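Local structure of ribosome maturation protein SDO1 homolog (Methanothermobacter thermautotrophicus, 2WBM) at residues 129-133 with 227-231; 125-129 with 141-147; 58-62 with 94-98; 37-42 with 68-74; 189-193 with 217-221. The protein probably binds the ribosome and RNA and takes part in ribosome maturation, as a conformationally flexible archaeal member of the SBDS family. One frame throughout, in Å; residues are numbered along the deposited sequence.

Interaction 1: 129-133 with 227-231; sequences AREAI and PGGLQ
Pro227 lays CB and CG of its ring over the last turn of helix 110-131, where CB sits 3.2 Å from Arg130 O and 3.5 Å from Glu131 OE1. The first bond of the Glu131 side chain points away from 227-231, but a bend at its second torsion (chi2 -69°) folds the carboxylate back across the proline. Both carboxylate oxygens are also engaged by charge: OE2 pairs with Lys127 one turn earlier and OE1 with Lys184 of strand 181-191. The Arg130 aliphatic chain runs alongside Leu230 in the same direction, CG of the arginine 3.9 Å from CD1 of the leucine. The backbones also meet directly. Gly229 N gives a weak, bent hydrogen bond to Arg130 O (2.8 Å, 126° at the hydrogen), and Gly229 CA directs a C-H at Ala129 O from 3.1 Å. Ile133 places CG2 3.6 Å from Gly228 CA, and the same methyl meets the amide end of Gln231. That amide is held by Gly228 O: Gln231 NE2 approaches a lone pair of this oxygen, within the plane of its carbonyl, at 2.8 Å; Gly138 O is a second acceptor. The helix terminus is thus joined to the turn before helix 231-241 by close glycine backbone and one poorly directed bond, while the glutamate's salt-bridge partners lie outside the two segments.

Interaction 2: 125-129 with 141-147; sequences INKIA and HPPKRIE
Ile125 meets helix 143-152 with two of its branches. Its CG2 methyl approaches Pro143 O to 3.5 Å and also touches the proline CB. CD1, at the end of the other branch, packs at 3.9 Å against CB of Glu147, whose carboxylate continues past it to a salt bridge with Arg121. Next in sequence, Asn126 adds a peripheral touch of OD1 on the Pro143 ring. Ile128 points toward the other helix, and its CG2, placed anti to the backbone N, lies 3.8 Å from Ile146 CD1 and almost as near Ile146 CG2. Both of Ile146's branches are therefore used. Ile180 and, beyond Ile128, Val167 and Val170 of helix 163-174 extend this apolar patch. At Ala129 the backbones draw nearest: the methyl CB touches Pro143 CG at 3.9 Å and, in a roughly perpendicular direction, His141 O, with Ile146 CG1 a little farther off. A water joins the two chains here, probably donating to Ala129 O at 2.7 Å and accepting from His141 N at 2.7 Å. The imidazole of His141 is anchored elsewhere, through NE2 on Pro179 O. The axes of segments 125-129 and 143-147 pass 8.8 Å apart at 115°, a steep helix-helix crossing with small or branched side chains at the interface and a proline in the first turn of the second helix, here part of the helix packing within the SBDS domain II region.

Interaction 3: 58-62 with 94-98; sequences VSVED and LEVTP
Val60 is the hub of this contact, dividing its two methyls between different parts of helix 93-103. CG2 presses on the methyl of Thr97, CG2 to CG2 at 3.4 Å, tighter than usual for two carbons, and also rests 4.0 Å from Pro98 CD. CG1 faces the start of the helix, 3.8 Å from Leu94 O and slightly farther from Leu94 CD2. With a first torsion of 73°, CG1 is wedged between the valine's own N and carbonyl carbon while CG2 stands opposite the N, which sends CG1 to Leu94 and CG2 to Thr97. Glu61 crosses Leu94 at about a right angle: its CG lies 4.0 Å from both leucine methyls, and OE2 is 3.8 Å from CD1. Farther out, the Thr97 hydroxyl turns back to Pro93 O and leaves the methyl facing Val60. Phe51 of helix 45-52 backs both Val60 and Pro98, and Leu64 touches Leu94 and Thr97. Ser59 sets the start of the short helix 60-63, its OG accepting from Asp62 N at 3.3 Å. This is an N-capped helical turn docked by valine onto a longer helix, near the surface of the SBDS N-terminal domain.

Interaction 4: 37-42 with 68-74; sequences ERFEVL and EVFRDAR
Glu40 carries the main polar links, by backbone and side chain together. Its N donates to Phe70 O at 2.8 Å, and its O accepts from Phe70 N at 2.7 Å, the two bonds of an isolated antiparallel hydrogen-bonded pair. Its extended chain then carries OE1 to Ala73 N, 2.8 Å away and nearly straight at 175°, the donor arriving on the anti side and 32° out of the carboxylate plane. OE2 has a salt bridge to Arg31 on strand 28-34. Asp72 OD1, which also accepts from Lys75 N, comes within 4.2 Å of Glu40 OE1; a water donates to both oxygens, though weakly to the aspartate. A second water donates to Glu40 OE2 and Asp72 OD2 and accepts from Arg38 NH1, while Arg38 NE is salt-bridged to Glu33. At the start of the strand segment, Glu37 and Arg71 make a long salt bridge, OE1 to NH2 at 3.8 Å. Leu42 packs around the other end: CD1 lies 4.0 Å from Phe70 CE2, and CG touches the Ala73 methyl. On the far side of the strand Phe39 meets Val69 CG1 at its ring edge, with Phe88 and helix 93-103 beyond. A buried glutamate held by a backbone N-H, an arginine and waters thus fixes the turn at 71-73 to the strand, and the neighbouring arginines and waters probably offset the repulsion between the Glu40 and Asp72 carboxylates.

Interaction 5: 189-193 with 217-221; sequences IKIPG and DGSWI
Ile191 and Trp220 satisfy each other's backbones: Ile191 N donates to Trp220 O at 3.0 Å, and Trp220 N to Ile191 O at 2.9 Å, with N-H angles of 170° and 164°. They form an antiparallel hydrogen-bonded pair, next to the non-hydrogen-bonded pair of Lys190 and Ile221. There Ile189 O receives a C-H from Ile221 CA at 3.2 Å. Lys190 reaches out obliquely toward Ser219 with CG opposite its backbone N (chi1 -177°) and bends only at its last torsion. In one of its two modelled conformers NZ comes to Ser219 OG at 3.0 Å and, as a long salt bridge, to Asp217 OD2 at 3.7 Å, so both links are tentative. Asp217 OD1 accepts twice: from Ser219 OG at 2.7 Å on its syn lone pair, and from Ser219 N above the carboxylate plane. The serine hydroxyl thus donates to Asp217 OD1 and, in that conformer, accepts from Lys190 NZ. On the opposite face Ile191 CD1 lies 3.8 Å from Trp220 CE3 at the indole edge; NE1 is hydrogen-bonded to Glu212. Helix 196-206 covers this face. An Asx turn at Asp217-Ser219 leads into strand 220-227 here, at the end of its antiparallel pairing with 181-191 in the C-terminal domain.

Interactions 1 and 2 are neighbours, sharing Ala129 at the end of helix 110-131: interaction 2 packs that helix apolarly on helix 143-152, with one bridging water, whereas interaction 1 ties it to the C-terminal domain through glycine backbone. Interaction 5 belongs to the same sheet as interaction 1 but lies toward its outer end, with regular strand pairing and a polar lysine-serine-aspartate group, its lysine modelled in two conformers. Interactions 3 and 4 touch within the N-terminal domain, Thr97 and Val96 packing on Val41 and Val69; one is a small apolar surface contact, the other a partly buried, strongly polar one. Interactions 4 and 5, centres about 62 Å apart, lie on opposite sides of the chain's centre.

Interaction 1: 129-133 with 227-231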
# COMPACT_ATOMS: atom_id res chain seq x y z
N ALA A 129 11.45 3.40 0.65
CA ALA A 129 12.30 4.55 0.35
C ALA A 129 11.72 5.84 0.92
O ALA A 129 12.47 6.72 1.33
CB ALA A 129 12.50 4.70 -1.14
N ARG A 130 10.39 5.94 0.93
CA ARG A 130 9.68 7.10 1.46
C ARG A 130 9.80 7.20 2.99
O ARG A 130 10.03 8.29 3.54
CB ARG A 130 8.22 6.99 1.03
CG ARG A 130 7.21 7.94 1.64
CD ARG A 130 5.83 7.51 1.12
NE ARG A 130 5.82 7.36 -0.35
CZ ARG A 130 5.28 6.34 -1.02
NH1 ARG A 130 4.67 5.34 -0.39
NH2 ARG A 130 5.35 6.32 -2.35
N GLU A 131 9.67 6.07 3.68
CA GLU A 131 9.56 6.10 5.15
C GLU A 131 10.90 5.96 5.86
O GLU A 131 11.02 6.34 7.02
CB GLU A 131 8.59 5.03 5.66
CG GLU A 131 7.17 5.10 5.07
CD GLU A 131 6.36 6.31 5.54
OE1 GLU A 131 6.69 6.94 6.57
OE2 GLU A 131 5.37 6.64 4.86
N ALA A 132 11.89 5.41 5.17
CA ALA A 132 13.13 4.98 5.83
C ALA A 132 14.22 6.05 5.87
O ALA A 132 14.27 6.95 5.03
CB ALA A 132 13.67 3.73 5.19
N ILE A 133 15.07 5.94 6.88
CA ILE A 133 16.35 6.63 6.89
C ILE A 133 17.46 5.64 7.20
O ILE A 133 17.20 4.53 7.64
CB ILE A 133 16.41 7.77 7.93
CG1 ILE A 133 16.24 7.22 9.35
CG2 ILE A 133 15.38 8.86 7.58
CD1 ILE A 133 16.73 8.16 10.46
N PRO A 227 7.84 11.88 6.37
CA PRO A 227 8.51 10.59 6.31
C PRO A 227 9.98 10.84 6.03
O PRO A 227 10.30 11.66 5.17
CB PRO A 227 7.83 9.90 5.12
CG PRO A 227 6.45 10.45 5.16
CD PRO A 227 6.67 11.91 5.46
N GLY A 228 10.86 10.18 6.76
CA GLY A 228 12.29 10.52 6.69
C GLY A 228 12.94 10.35 5.33
O GLY A 228 13.94 11.02 5.03
N GLY A 229 12.41 9.45 4.50
CA GLY A 229 12.98 9.18 3.19
C GLY A 229 12.69 10.26 2.16
O GLY A 229 13.21 10.20 1.04
N LEU A 230 11.84 11.23 2.52
CA LEU A 230 11.43 12.31 1.61
C LEU A 230 12.21 13.62 1.77
O LEU A 230 11.85 14.63 1.15
CB LEU A 230 9.93 12.59 1.74
CG LEU A 230 9.03 11.46 1.23
CD1 LEU A 230 7.57 11.80 1.49
CD2 LEU A 230 9.27 11.16 -0.23
N GLN A 231 13.26 13.61 2.59
CA GLN A 231 14.01 14.85 2.89
C GLN A 231 14.49 15.57 1.63
O GLN A 231 14.32 16.79 1.51
CB GLN A 231 15.19 14.56 3.81
CG GLN A 231 14.80 14.18 5.23
CD GLN A 231 15.99 13.68 6.02
OE1 GLN A 231 16.89 14.46 6.36
NE2 GLN A 231 16.02 12.39 6.30

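Interaction 2: 125-129 with 141-147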
# COMPACT_ATOMS: atom_id res chain seq x y z
N ILE A 125 9.17 -1.03 -2.74
CA ILE A 125 10.42 -0.28 -2.83
C ILE A 125 10.15 1.20 -2.51
O ILE A 125 10.87 1.82 -1.72
CB ILE A 125 11.07 -0.42 -4.23
CG1 ILE A 125 11.61 -1.85 -4.43
CG2 ILE A 125 12.18 0.66 -4.44
CD1 ILE A 125 11.99 -2.20 -5.87
N ASN A 126 9.11 1.75 -3.13
CA ASN A 126 8.81 3.16 -2.94
C ASN A 126 8.40 3.51 -1.53
O ASN A 126 8.83 4.54 -0.99
CB ASN A 126 7.80 3.66 -3.97
CG ASN A 126 8.41 3.81 -5.35
OD1 ASN A 126 9.63 3.97 -5.50
ND2 ASN A 126 7.58 3.73 -6.38
N LYS A 127 7.58 2.66 -0.92
CA LYS A 127 7.08 2.91 0.43
C LYS A 127 8.24 2.85 1.42
O LYS A 127 8.34 3.70 2.31
CB LYS A 127 5.97 1.92 0.81
CG LYS A 127 5.45 2.08 2.25
CD LYS A 127 4.76 3.41 2.46
CE LYS A 127 3.95 3.42 3.76
NZ LYS A 127 3.46 4.79 4.04
N ILE A 128 9.11 1.85 1.27
CA ILE A 128 10.31 1.79 2.11
C ILE A 128 11.21 3.01 1.91
O ILE A 128 11.66 3.62 2.89
CB ILE A 128 11.11 0.46 1.92
CG1 ILE A 128 10.25 -0.73 2.35
CG2 ILE A 128 12.44 0.52 2.71
CD1 ILE A 128 10.89 -2.12 2.10
N ALA A 129 11.45 3.40 0.65
CA ALA A 129 12.30 4.55 0.35
C ALA A 129 11.72 5.84 0.92
O ALA A 129 12.47 6.72 1.33
CB ALA A 129 12.50 4.70 -1.14
N HIS A 141 17.40 6.68 1.99
CA HIS A 141 17.93 5.71 1.05
C HIS A 141 17.20 5.91 -0.28
O HIS A 141 15.97 5.89 -0.31
CB HIS A 141 17.69 4.27 1.53
CG HIS A 141 18.52 3.86 2.70
ND1 HIS A 141 19.89 3.69 2.62
CD2 HIS A 141 18.18 3.54 3.97
CE1 HIS A 141 20.35 3.30 3.80
NE2 HIS A 141 19.33 3.21 4.63
N PRO A 142 17.94 6.10 -1.38
CA PRO A 142 17.27 6.14 -2.68
C PRO A 142 16.56 4.80 -2.97
O PRO A 142 17.00 3.76 -2.47
CB PRO A 142 18.43 6.35 -3.67
CG PRO A 142 19.54 6.91 -2.85
CD PRO A 142 19.40 6.26 -1.51
N PRO A 143 15.46 4.83 -3.76
CA PRO A 143 14.79 3.60 -4.19
C PRO A 143 15.75 2.52 -4.72
O PRO A 143 15.61 1.35 -4.36
CB PRO A 143 13.86 4.10 -5.30
CG PRO A 143 13.48 5.47 -4.85
CD PRO A 143 14.73 6.04 -4.19
N LYS A 144 16.72 2.91 -5.55
CA LYS A 144 17.70 1.96 -6.10
C LYS A 144 18.47 1.19 -5.02
O LYS A 144 18.81 0.02 -5.21
CB LYS A 144 18.70 2.67 -7.02
CG LYS A 144 18.11 3.12 -8.35
CD LYS A 144 19.08 4.03 -9.10
CE LYS A 144 18.40 4.75 -10.25
NZ LYS A 144 17.88 3.81 -11.29
N ARG A 145 18.73 1.83 -3.88
CA ARG A 145 19.47 1.20 -2.79
C ARG A 145 18.62 0.15 -2.08
O ARG A 145 19.12 -0.93 -1.72
CB ARG A 145 19.98 2.24 -1.78
CG ARG A 145 20.99 1.70 -0.78
CD ARG A 145 22.29 1.36 -1.48
NE ARG A 145 23.16 0.45 -0.73
CZ ARG A 145 22.99 -0.87 -0.66
NH1 ARG A 145 21.96 -1.46 -1.26
NH2 ARG A 145 23.86 -1.60 0.03
N ILE A 146 17.35 0.49 -1.88
CA ILE A 146 16.38 -0.43 -1.29
C ILE A 146 16.23 -1.65 -2.19
O ILE A 146 16.23 -2.79 -1.72
CB ILE A 146 14.99 0.25 -1.10
CG1 ILE A 146 15.07 1.46 -0.15
CG2 ILE A 146 13.95 -0.76 -0.61
CD1 ILE A 146 15.79 1.21 1.15
N GLU A 147 16.10 -1.41 -3.49
CA GLU A 147 15.98 -2.49 -4.47
C GLU A 147 17.19 -3.44 -4.40
O GLU A 147 17.03 -4.66 -4.42
CB GLU A 147 15.84 -1.91 -5.88
CG GLU A 147 15.63 -2.96 -6.96
CD GLU A 147 15.46 -2.34 -8.34
OE1 GLU A 147 16.19 -1.38 -8.66
OE2 GLU A 147 14.60 -2.81 -9.10
O HOH W 1 14.83 6.21 2.58

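Interaction 3: 58-62 with 94-98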
# COMPACT_ATOMS: atom_id res chain seq x y z
N VAL A 58 -14.12 -3.14 4.68
CA VAL A 58 -14.53 -3.48 3.32
C VAL A 58 -15.72 -4.42 3.35
O VAL A 58 -15.69 -5.47 4.00
CB VAL A 58 -13.36 -4.15 2.53
CG1 VAL A 58 -13.80 -4.57 1.13
CG2 VAL A 58 -12.16 -3.22 2.45
N SER A 59 -16.79 -4.07 2.63
CA SER A 59 -17.97 -4.92 2.58
C SER A 59 -17.83 -6.02 1.53
O SER A 59 -17.21 -5.82 0.48
CB SER A 59 -19.22 -4.10 2.29
OG SER A 59 -19.39 -3.94 0.90
N VAL A 60 -18.41 -7.18 1.82
CA VAL A 60 -18.36 -8.30 0.91
C VAL A 60 -18.95 -7.95 -0.47
O VAL A 60 -18.45 -8.42 -1.50
CB VAL A 60 -18.98 -9.60 1.53
CG1 VAL A 60 -20.50 -9.53 1.62
CG2 VAL A 60 -18.54 -10.81 0.74
N GLU A 61 -19.99 -7.11 -0.47
CA GLU A 61 -20.62 -6.67 -1.72
C GLU A 61 -19.62 -5.93 -2.62
O GLU A 61 -19.69 -6.05 -3.84
CB GLU A 61 -21.85 -5.80 -1.45
CG GLU A 61 -23.00 -6.57 -0.81
CD GLU A 61 -22.99 -6.53 0.72
OE1 GLU A 61 -21.92 -6.30 1.33
OE2 GLU A 61 -24.08 -6.71 1.31
N ASP A 62 -18.69 -5.21 -2.03
CA ASP A 62 -17.69 -4.51 -2.83
C ASP A 62 -16.56 -5.44 -3.31
O ASP A 62 -15.89 -5.14 -4.30
CB ASP A 62 -17.16 -3.30 -2.08
CG ASP A 62 -18.24 -2.22 -1.89
OD1 ASP A 62 -19.14 -2.08 -2.75
OD2 ASP A 62 -18.20 -1.53 -0.86
N LEU A 94 -23.83 -13.95 -0.37
CA LEU A 94 -23.24 -12.92 0.49
C LEU A 94 -22.85 -13.49 1.86
O LEU A 94 -22.10 -12.86 2.60
CB LEU A 94 -24.18 -11.71 0.63
CG LEU A 94 -24.46 -10.98 -0.70
CD1 LEU A 94 -25.42 -9.80 -0.54
CD2 LEU A 94 -23.16 -10.51 -1.39
N GLU A 95 -23.38 -14.66 2.19
CA GLU A 95 -23.03 -15.33 3.45
C GLU A 95 -21.97 -16.40 3.21
O GLU A 95 -21.15 -16.68 4.08
CB GLU A 95 -24.27 -15.90 4.15
CG GLU A 95 -25.23 -14.83 4.68
CD GLU A 95 -26.51 -15.38 5.29
OE1 GLU A 95 -26.74 -16.61 5.23
OE2 GLU A 95 -27.31 -14.58 5.82
N VAL A 96 -21.98 -16.99 2.02
CA VAL A 96 -20.96 -17.98 1.66
C VAL A 96 -19.60 -17.32 1.40
O VAL A 96 -18.56 -17.83 1.82
CB VAL A 96 -21.42 -18.82 0.44
CG1 VAL A 96 -20.26 -19.69 -0.09
CG2 VAL A 96 -22.62 -19.68 0.82
N THR A 97 -19.63 -16.20 0.69
CA THR A 97 -18.39 -15.55 0.25
C THR A 97 -17.40 -15.19 1.39
O THR A 97 -16.19 -15.43 1.23
CB THR A 97 -18.69 -14.33 -0.65
OG1 THR A 97 -19.30 -14.79 -1.86
CG2 THR A 97 -17.43 -13.55 -0.96
N PRO A 98 -17.87 -14.63 2.52
CA PRO A 98 -16.92 -14.33 3.61
C PRO A 98 -16.19 -15.56 4.11
O PRO A 98 -15.02 -15.47 4.49
CB PRO A 98 -17.81 -13.77 4.72
CG PRO A 98 -18.99 -13.20 4.01
CD PRO A 98 -19.22 -14.11 2.83

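Interaction 4: 37-42 with 68-74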
# COMPACT_ATOMS: atom_id res chain seq x y z
N GLU A 37 -14.83 -31.04 -3.07
CA GLU A 37 -15.69 -30.16 -3.87
C GLU A 37 -15.26 -28.70 -3.75
O GLU A 37 -15.23 -28.16 -2.64
CB GLU A 37 -17.16 -30.32 -3.46
CG GLU A 37 -17.74 -31.71 -3.71
CD GLU A 37 -18.00 -32.02 -5.20
OE1 GLU A 37 -17.67 -31.17 -6.06
OE2 GLU A 37 -18.52 -33.11 -5.51
N ARG A 38 -14.96 -28.06 -4.88
CA ARG A 38 -14.61 -26.64 -4.91
C ARG A 38 -15.81 -25.69 -5.02
O ARG A 38 -16.79 -25.96 -5.72
CB ARG A 38 -13.68 -26.32 -6.07
CG ARG A 38 -12.33 -26.97 -5.94
CD ARG A 38 -11.52 -26.73 -7.17
NE ARG A 38 -10.25 -27.44 -7.07
CZ ARG A 38 -9.32 -27.45 -8.01
NH1 ARG A 38 -9.51 -26.78 -9.14
NH2 ARG A 38 -8.21 -28.14 -7.82
N PHE A 39 -15.69 -24.60 -4.29
CA PHE A 39 -16.60 -23.47 -4.31
C PHE A 39 -15.72 -22.26 -4.54
O PHE A 39 -14.70 -22.07 -3.84
CB PHE A 39 -17.35 -23.34 -2.98
CG PHE A 39 -18.26 -24.50 -2.67
CD1 PHE A 39 -19.62 -24.44 -3.00
CD2 PHE A 39 -17.77 -25.63 -2.02
CE1 PHE A 39 -20.48 -25.50 -2.69
CE2 PHE A 39 -18.60 -26.71 -1.72
CZ PHE A 39 -19.97 -26.65 -2.04
N GLU A 40 -16.08 -21.45 -5.53
CA GLU A 40 -15.23 -20.37 -5.99
C GLU A 40 -16.05 -19.12 -6.21
O GLU A 40 -17.21 -19.19 -6.64
CB GLU A 40 -14.55 -20.72 -7.31
CG GLU A 40 -13.57 -21.92 -7.15
CD GLU A 40 -12.87 -22.33 -8.42
OE1 GLU A 40 -13.11 -21.74 -9.50
OE2 GLU A 40 -12.05 -23.27 -8.32
N VAL A 41 -15.42 -17.98 -5.94
CA VAL A 41 -16.03 -16.68 -6.25
C VAL A 41 -15.03 -15.80 -6.99
O VAL A 41 -13.82 -15.99 -6.85
CB VAL A 41 -16.55 -15.95 -4.97
CG1 VAL A 41 -17.82 -16.64 -4.45
CG2 VAL A 41 -15.45 -15.86 -3.86
N LEU A 42 -15.54 -14.87 -7.79
CA LEU A 42 -14.71 -13.95 -8.55
C LEU A 42 -14.66 -12.65 -7.78
O LEU A 42 -15.71 -12.07 -7.46
CB LEU A 42 -15.31 -13.70 -9.94
CG LEU A 42 -15.16 -14.90 -10.88
CD1 LEU A 42 -16.05 -14.75 -12.12
CD2 LEU A 42 -13.69 -15.01 -11.27
N GLU A 68 -22.30 -14.55 -7.24
CA GLU A 68 -22.60 -15.94 -7.64
C GLU A 68 -21.51 -16.81 -7.08
O GLU A 68 -20.34 -16.40 -7.03
CB GLU A 68 -22.62 -16.10 -9.16
CG GLU A 68 -23.65 -15.27 -9.86
CD GLU A 68 -23.62 -15.47 -11.36
OE1 GLU A 68 -22.59 -15.11 -11.96
OE2 GLU A 68 -24.61 -15.98 -11.92
N VAL A 69 -21.88 -18.01 -6.65
CA VAL A 69 -20.91 -18.98 -6.15
C VAL A 69 -20.76 -20.05 -7.22
O VAL A 69 -21.74 -20.67 -7.68
CB VAL A 69 -21.32 -19.59 -4.79
CG1 VAL A 69 -20.27 -20.61 -4.34
CG2 VAL A 69 -21.49 -18.47 -3.72
N PHE A 70 -19.51 -20.25 -7.66
CA PHE A 70 -19.22 -21.20 -8.71
C PHE A 70 -18.68 -22.51 -8.16
O PHE A 70 -18.07 -22.56 -7.10
CB PHE A 70 -18.16 -20.61 -9.67
CG PHE A 70 -18.64 -19.37 -10.41
CD1 PHE A 70 -19.23 -19.50 -11.65
CD2 PHE A 70 -18.50 -18.09 -9.83
CE1 PHE A 70 -19.68 -18.35 -12.36
CE2 PHE A 70 -18.97 -16.94 -10.51
CZ PHE A 70 -19.54 -17.08 -11.78
N ARG A 71 -18.88 -23.58 -8.93
CA ARG A 71 -18.10 -24.80 -8.74
C ARG A 71 -16.74 -24.58 -9.39
O ARG A 71 -15.71 -24.99 -8.86
CB ARG A 71 -18.80 -25.98 -9.39
CG ARG A 71 -20.17 -26.25 -8.74
CD ARG A 71 -20.85 -27.38 -9.44
NE ARG A 71 -20.45 -28.69 -8.88
CZ ARG A 71 -20.62 -29.85 -9.50
NH1 ARG A 71 -21.12 -29.90 -10.72
NH2 ARG A 71 -20.25 -30.97 -8.90
N ASP A 72 -16.75 -23.96 -10.57
CA ASP A 72 -15.51 -23.59 -11.25
C ASP A 72 -15.72 -22.25 -11.92
O ASP A 72 -16.45 -22.14 -12.90
CB ASP A 72 -15.06 -24.65 -12.26
CG ASP A 72 -13.70 -24.34 -12.87
OD1 ASP A 72 -13.53 -23.22 -13.41
OD2 ASP A 72 -12.79 -25.19 -12.81
N ALA A 73 -15.08 -21.22 -11.38
CA ALA A 73 -15.35 -19.85 -11.80
C ALA A 73 -14.80 -19.51 -13.19
O ALA A 73 -15.33 -18.63 -13.86
CB ALA A 73 -14.85 -18.86 -10.76
N ARG A 74 -13.77 -20.20 -13.63
CA ARG A 74 -13.30 -19.93 -14.98
C ARG A 74 -14.14 -20.67 -16.02
O ARG A 74 -14.32 -20.17 -17.12
CB ARG A 74 -11.80 -20.22 -15.13
CG ARG A 74 -10.90 -19.23 -14.38
CD ARG A 74 -11.20 -17.76 -14.69
NE ARG A 74 -10.39 -16.84 -13.89
CZ ARG A 74 -10.58 -15.53 -13.81
NH1 ARG A 74 -11.56 -14.94 -14.48
NH2 ARG A 74 -9.78 -14.79 -13.05
O HOH W 2 -12.26 -25.58 -9.97
O HOH W 3 -11.34 -22.02 -11.45
O HOH W 4 -18.35 -14.63 -7.84

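Interaction 5: 189-193 with 217-221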
# COMPACT_ATOMS: atom_id res chain seq x y z
N ILE A 189 11.33 25.13 7.76
CA ILE A 189 11.50 25.82 6.49
C ILE A 189 11.21 27.30 6.68
O ILE A 189 10.46 27.68 7.58
CB ILE A 189 10.61 25.22 5.36
CG1 ILE A 189 9.13 25.60 5.56
CG2 ILE A 189 10.75 23.69 5.31
CD1 ILE A 189 8.22 25.20 4.40
N LYS A 190 11.85 28.12 5.85
CA LYS A 190 11.63 29.56 5.85
C LYS A 190 11.40 29.96 4.40
O LYS A 190 12.27 29.72 3.55
CB LYS A 190 12.88 30.26 6.40
CG LYS A 190 12.77 31.77 6.52
CD LYS A 190 14.08 32.34 7.05
CE LYS A 190 13.92 33.78 7.48
NZ LYS A 190 13.52 34.66 6.36
N ILE A 191 10.26 30.57 4.12
CA ILE A 191 9.99 30.99 2.75
C ILE A 191 9.41 32.40 2.73
O ILE A 191 8.84 32.87 3.71
CB ILE A 191 9.04 30.00 2.04
CG1 ILE A 191 7.71 29.92 2.78
CG2 ILE A 191 9.68 28.61 1.88
CD1 ILE A 191 6.58 29.59 1.87
N PRO A 192 9.52 33.08 1.58
CA PRO A 192 8.96 34.42 1.52
C PRO A 192 7.46 34.38 1.76
O PRO A 192 6.81 33.40 1.41
CB PRO A 192 9.25 34.85 0.08
CG PRO A 192 10.25 33.87 -0.45
CD PRO A 192 9.99 32.60 0.27
N GLY A 193 6.93 35.44 2.37
CA GLY A 193 5.51 35.51 2.73
C GLY A 193 4.55 35.31 1.57
O GLY A 193 3.47 34.73 1.75
N ASP A 217 9.87 40.00 9.62
CA ASP A 217 10.34 40.53 8.33
C ASP A 217 9.43 40.16 7.15
O ASP A 217 9.77 40.44 5.99
CB ASP A 217 11.79 40.11 8.06
CG ASP A 217 11.94 38.61 7.82
OD1 ASP A 217 10.92 37.88 7.83
OD2 ASP A 217 13.08 38.16 7.62
N GLY A 218 8.29 39.54 7.44
CA GLY A 218 7.30 39.20 6.41
C GLY A 218 7.43 37.80 5.85
O GLY A 218 6.57 37.35 5.09
N SER A 219 8.50 37.09 6.22
CA SER A 219 8.63 35.69 5.79
C SER A 219 7.78 34.77 6.67
O SER A 219 7.21 35.19 7.67
CB SER A 219 10.09 35.24 5.77
OG SER A 219 10.67 35.29 7.05
N TRP A 220 7.72 33.49 6.29
CA TRP A 220 6.90 32.54 7.01
C TRP A 220 7.74 31.31 7.29
O TRP A 220 8.38 30.78 6.39
CB TRP A 220 5.68 32.17 6.18
CG TRP A 220 4.72 31.19 6.81
CD1 TRP A 220 3.92 31.40 7.92
CD2 TRP A 220 4.39 29.88 6.33
NE1 TRP A 220 3.15 30.29 8.16
CE2 TRP A 220 3.42 29.34 7.21
CE3 TRP A 220 4.85 29.10 5.25
CZ2 TRP A 220 2.87 28.06 7.02
CZ3 TRP A 220 4.31 27.82 5.07
CH2 TRP A 220 3.33 27.31 5.96
N ILE A 221 7.73 30.89 8.54
CA ILE A 221 8.45 29.69 8.95
C ILE A 221 7.43 28.60 9.25
O ILE A 221 6.41 28.86 9.87
CB ILE A 221 9.32 29.94 10.19
CG1 ILE A 221 10.55 30.77 9.79
CG2 ILE A 221 9.73 28.58 10.84
CD1 ILE A 221 11.46 31.16 10.96